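Local coordinates for protein predicted transcriptional regulator (Clostridium thermocellum, PDB 1XMA) that probably binds DNA through a winged helix-turn-helix domain as a transcriptional regulator of the PadR-like family, at residues G57-S61 with L79-F83; G90-Y95 with Y107-E113. One frame throughout, in Å; residues are numbered along the deposited sequence.

Contact 1 of 2, residues G57-S61 with L79-F83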
# COMPACT_ATOMS: atom_id res chain seq x y z
N GLY B 57 -10.41 19.94 -9.99
CA GLY B 57 -10.08 19.66 -8.59
C GLY B 57 -11.23 19.26 -7.66
O GLY B 57 -11.20 18.16 -7.08
N TYR B 58 -12.23 20.12 -7.51
CA TYR B 58 -13.33 19.79 -6.60
C TYR B 58 -14.16 18.57 -7.00
O TYR B 58 -14.50 17.75 -6.15
CB TYR B 58 -14.27 20.95 -6.30
CG TYR B 58 -15.35 20.49 -5.32
CD1 TYR B 58 -15.00 20.08 -4.00
CD2 TYR B 58 -16.70 20.38 -5.71
CE1 TYR B 58 -15.95 19.63 -3.11
CE2 TYR B 58 -17.67 19.92 -4.81
CZ TYR B 58 -17.29 19.55 -3.51
OH TYR B 58 -18.22 19.11 -2.60
N GLU B 59 -14.48 18.46 -8.27
CA GLU B 59 -15.19 17.28 -8.76
C GLU B 59 -14.43 15.98 -8.51
O GLU B 59 -15.03 14.97 -8.16
CB GLU B 59 -15.46 17.42 -10.24
CG GLU B 59 -16.32 16.31 -10.78
CD GLU B 59 -16.78 16.57 -12.17
OE1 GLU B 59 -17.99 16.80 -12.34
OE2 GLU B 59 -15.93 16.56 -13.10
N ILE B 60 -13.11 16.01 -8.69
CA ILE B 60 -12.25 14.83 -8.52
C ILE B 60 -12.24 14.31 -7.08
O ILE B 60 -12.48 13.12 -6.85
CB ILE B 60 -10.81 15.12 -9.08
CG1 ILE B 60 -10.88 15.21 -10.61
CG2 ILE B 60 -9.75 14.09 -8.56
CD1 ILE B 60 -9.56 15.26 -11.31
N SER B 61 -12.00 15.21 -6.12
CA SER B 61 -12.03 14.86 -4.68
C SER B 61 -13.42 14.45 -4.20
O SER B 61 -13.57 13.53 -3.39
CB SER B 61 -11.52 16.03 -3.83
OG SER B 61 -12.44 17.10 -3.86
N LEU B 79 -4.06 16.47 -3.18
CA LEU B 79 -4.66 16.50 -4.50
C LEU B 79 -3.92 17.47 -5.42
O LEU B 79 -3.56 17.12 -6.56
CB LEU B 79 -6.15 16.85 -4.40
CG LEU B 79 -7.00 16.89 -5.69
CD1 LEU B 79 -6.94 15.56 -6.44
CD2 LEU B 79 -8.45 17.26 -5.38
N TYR B 80 -3.69 18.69 -4.94
CA TYR B 80 -3.12 19.73 -5.80
C TYR B 80 -1.62 19.60 -6.08
O TYR B 80 -1.15 20.04 -7.13
CB TYR B 80 -3.56 21.13 -5.36
CG TYR B 80 -5.06 21.35 -5.60
CD1 TYR B 80 -5.99 21.07 -4.59
CD2 TYR B 80 -5.54 21.80 -6.83
CE1 TYR B 80 -7.37 21.24 -4.81
CE2 TYR B 80 -6.91 21.98 -7.06
CZ TYR B 80 -7.82 21.70 -6.04
OH TYR B 80 -9.18 21.88 -6.26
N SER B 81 -0.87 18.94 -5.19
CA SER B 81 0.51 18.58 -5.57
C SER B 81 0.56 17.37 -6.52
O SER B 81 1.54 17.20 -7.26
CB SER B 81 1.42 18.39 -4.36
OG SER B 81 0.88 17.47 -3.46
N ALA B 82 -0.49 16.54 -6.50
CA ALA B 82 -0.60 15.42 -7.44
C ALA B 82 -0.84 15.91 -8.88
O ALA B 82 -0.19 15.43 -9.82
CB ALA B 82 -1.68 14.44 -7.00
N PHE B 83 -1.76 16.86 -9.05
CA PHE B 83 -1.98 17.50 -10.36
C PHE B 83 -0.67 18.06 -10.92
O PHE B 83 -0.34 17.85 -12.10
CB PHE B 83 -2.97 18.66 -10.24
CG PHE B 83 -4.40 18.24 -10.07
CD1 PHE B 83 -5.23 18.95 -9.19
CD2 PHE B 83 -4.93 17.16 -10.80
CE1 PHE B 83 -6.59 18.59 -9.02
CE2 PHE B 83 -6.29 16.78 -10.64
CZ PHE B 83 -7.13 17.50 -9.75

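Contact 2 of 2, residues G90-Y95 with Y107-E113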
# COMPACT_ATOMS: atom_id res chain seq x y z
N GLY B 90 3.93 14.85 -17.48
CA GLY B 90 3.26 14.73 -18.79
C GLY B 90 2.15 13.68 -18.89
O GLY B 90 1.92 13.10 -19.98
N TYR B 91 1.45 13.45 -17.78
CA TYR B 91 0.41 12.41 -17.73
C TYR B 91 -0.98 12.99 -17.89
O TYR B 91 -1.94 12.26 -18.19
CB TYR B 91 0.50 11.61 -16.43
CG TYR B 91 1.81 10.85 -16.24
CD1 TYR B 91 2.53 10.36 -17.34
CD2 TYR B 91 2.30 10.59 -14.96
CE1 TYR B 91 3.73 9.66 -17.16
CE2 TYR B 91 3.49 9.88 -14.78
CZ TYR B 91 4.19 9.42 -15.88
OH TYR B 91 5.36 8.72 -15.70
N ILE B 92 -1.09 14.29 -17.65
CA ILE B 92 -2.33 15.04 -17.82
C ILE B 92 -1.99 16.41 -18.36
O ILE B 92 -0.87 16.91 -18.12
CB ILE B 92 -3.12 15.22 -16.48
CG1 ILE B 92 -2.35 16.13 -15.50
CG2 ILE B 92 -3.51 13.88 -15.87
CD1 ILE B 92 -3.06 16.46 -14.16
N LYS B 93 -2.96 17.03 -19.03
CA LYS B 93 -2.84 18.43 -19.44
C LYS B 93 -3.98 19.31 -18.92
O LYS B 93 -5.14 18.93 -18.96
CB LYS B 93 -2.79 18.52 -20.95
CG LYS B 93 -1.41 18.28 -21.53
CD LYS B 93 -1.51 17.96 -23.01
CE LYS B 93 -0.15 17.99 -23.66
NZ LYS B 93 -0.31 18.35 -25.09
N SER B 94 -3.62 20.50 -18.46
CA SER B 94 -4.57 21.50 -18.05
C SER B 94 -5.17 22.22 -19.24
O SER B 94 -4.55 22.34 -20.31
CB SER B 94 -3.91 22.53 -17.12
OG SER B 94 -2.82 23.16 -17.78
N TYR B 95 -6.38 22.71 -19.05
CA TYR B 95 -6.96 23.66 -19.95
C TYR B 95 -7.94 24.49 -19.16
O TYR B 95 -8.14 24.21 -17.96
CB TYR B 95 -7.58 22.99 -21.19
CG TYR B 95 -8.74 22.06 -20.98
CD1 TYR B 95 -10.06 22.53 -21.07
CD2 TYR B 95 -8.55 20.68 -20.74
CE1 TYR B 95 -11.17 21.67 -20.90
CE2 TYR B 95 -9.66 19.80 -20.57
CZ TYR B 95 -10.95 20.31 -20.66
OH TYR B 95 -12.03 19.50 -20.50
N TYR B 107 -9.30 22.65 -15.86
CA TYR B 107 -9.70 21.27 -16.14
C TYR B 107 -8.46 20.45 -16.50
O TYR B 107 -7.45 20.98 -16.99
CB TYR B 107 -10.71 21.23 -17.29
CG TYR B 107 -12.06 21.86 -16.99
CD1 TYR B 107 -12.32 23.20 -17.32
CD2 TYR B 107 -13.08 21.12 -16.38
CE1 TYR B 107 -13.56 23.78 -17.03
CE2 TYR B 107 -14.32 21.69 -16.08
CZ TYR B 107 -14.55 23.01 -16.41
OH TYR B 107 -15.78 23.57 -16.13
N TYR B 108 -8.52 19.14 -16.28
CA TYR B 108 -7.44 18.28 -16.73
C TYR B 108 -7.98 17.21 -17.65
O TYR B 108 -9.11 16.77 -17.50
CB TYR B 108 -6.67 17.68 -15.55
CG TYR B 108 -6.13 18.72 -14.60
CD1 TYR B 108 -6.88 19.15 -13.49
CD2 TYR B 108 -4.86 19.32 -14.80
CE1 TYR B 108 -6.40 20.13 -12.62
CE2 TYR B 108 -4.36 20.28 -13.92
CZ TYR B 108 -5.14 20.69 -12.84
OH TYR B 108 -4.66 21.64 -11.95
N ARG B 109 -7.15 16.83 -18.61
CA ARG B 109 -7.41 15.73 -19.51
C ARG B 109 -6.20 14.79 -19.44
O ARG B 109 -5.07 15.24 -19.41
CB ARG B 109 -7.61 16.27 -20.94
CG ARG B 109 -7.60 15.25 -22.08
CD ARG B 109 -8.06 15.92 -23.42
NE ARG B 109 -9.50 16.21 -23.42
CZ ARG B 109 -10.17 16.82 -24.40
NH1 ARG B 109 -9.54 17.23 -25.50
NH2 ARG B 109 -11.48 17.03 -24.28
N ILE B 110 -6.46 13.48 -19.42
CA ILE B 110 -5.38 12.49 -19.40
C ILE B 110 -4.63 12.39 -20.77
O ILE B 110 -5.26 12.47 -21.83
CB ILE B 110 -5.87 11.09 -18.84
CG1 ILE B 110 -4.67 10.16 -18.59
CG2 ILE B 110 -6.97 10.47 -19.75
CD1 ILE B 110 -5.00 8.88 -17.85
N THR B 111 -3.30 12.24 -20.74
CA THR B 111 -2.49 12.06 -21.97
C THR B 111 -2.24 10.57 -22.29
O THR B 111 -2.36 9.71 -21.40
CB THR B 111 -1.13 12.80 -21.89
OG1 THR B 111 -0.31 12.21 -20.87
CG2 THR B 111 -1.32 14.28 -21.59
N PRO B 112 -1.93 10.24 -23.57
CA PRO B 112 -1.52 8.86 -23.89
C PRO B 112 -0.43 8.30 -22.97
O PRO B 112 -0.43 7.11 -22.67
CB PRO B 112 -0.98 8.99 -25.32
CG PRO B 112 -1.83 10.09 -25.91
CD PRO B 112 -2.00 11.08 -24.78
N GLU B 113 0.49 9.17 -22.55
CA GLU B 113 1.59 8.80 -21.66
C GLU B 113 1.09 8.54 -20.24
O GLU B 113 1.69 7.76 -19.48
CB GLU B 113 2.68 9.90 -21.66
CG GLU B 113 3.23 10.26 -23.09
CD GLU B 113 2.28 11.18 -23.91
OE1 GLU B 113 1.37 11.78 -23.34
OE2 GLU B 113 2.47 11.30 -25.14

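Contact 1 of 2, residues G57-S61 with L79-F83
Where Gly57 meets Leu79, Tyr80 and Phe83, the helical segments 57-61 and 79-83 run at 115° to each other with their axes 11.3 Å apart, and long side chains from 79-83 fill the gap. Gly57 offers bare backbone to three of them. The hydroxyl end of Tyr80 lies against it, OH 3.3 Å from Gly57 CA, with no hydrogen bond between the two segments. Phe83 brings an edge: its CE1 is 3.7 Å from Gly57 CA, and Ile60 CD1 meets the same ring near its plane, 3.7 Å from Phe83 CZ. Leu79 has CG anti to its own backbone N (chi1 -177°), which carries the forked end toward 57-61. There the branches part, CD1 to Ile60 CG2 at 3.8 Å and CD2 to both Gly57 O, at 3.4 Å, and Ser61 CB. The Ser61 hydroxyl turns back into its own helix and donates to Tyr58 O at 3.1 Å, so that its methylene is what meets Leu79. Helix 57-67 thus packs across helix 76-88, whose Leu79 and Ala82 also touch Ile46 of helix 35-52, while Phe83 stacks on Tyr108 of strand 106-110.

Contact 2 of 2, residues G90-Y95 with Y107-E113
The antiparallel beta hairpin of strands 92-96 and 106-110, together with the turns at its base, brings Tyr95 against Tyr107 and Gly90 against Thr111. Lys93 with Arg109 and Tyr95 with Tyr107 are hydrogen-bonded pairs, each closed by two backbone bonds of 2.8 to 2.9 Å between N and O; Ile92 with Ile110 and Ser94 with Tyr108 are non-hydrogen-bonded. On the face bearing Tyr95, Tyr107 and Arg109, the Tyr95 ring folds across the neighbouring strand, its CG between backbone N and carbonyl carbon (chi1 64°). One ring face receives Tyr107 CB in a CH-pi contact, 3.6 Å from the Tyr95 centroid; the two rings, 21° from parallel, are too far displaced for much face-to-face overlap. Arg109 CB sits at the edge of the Tyr95 ring, and Asp54 takes both a hydrogen bond from Tyr95 OH and a salt bridge from Arg109. On the other face Ile92 CD1 presses on Tyr108 CD2 at 3.4 Å, while Ser94 OG bonds to Glu87. At the base, Gly90, with positive phi, ends helix 76-88 in a Schellman motif, and its O accepts a 2.6 Å bond from Thr111 OG1. Thr111 N donates almost straight (179°) to Tyr91 O at 2.9 Å, from above the carbonyl plane. Thr111 is also the N-cap of helix 112-135, with a weak bond between OG1 and Gly114 N. A hairpin following the second helix of a helix-turn-helix is the wing of winged-helix proteins, consistent with the PadR-like family.

How the contacts relate
Contacts 1 and 2 follow one another along the chain, and helix 76-88 joins them: it supplies 79-83 to contact 1 and ends at Gly90, where contact 2 opens. Their centres lie 13 Å apart, yet they touch through Phe83, whose O is 3.7 Å from Ile92 CD1 and whose CG is 3.8 Å from Tyr108 CE1. Contact 1 sets the two helices of the probable helix-turn-helix against each other, and contact 2 forms the wing; helix 35-52 packs against both. The side chain of Ile60 in contact 1 is about 11 Å from a bound mercury ion; the mercury site seen in the structure is formed by Glu52 and Lys67, outside both contacts.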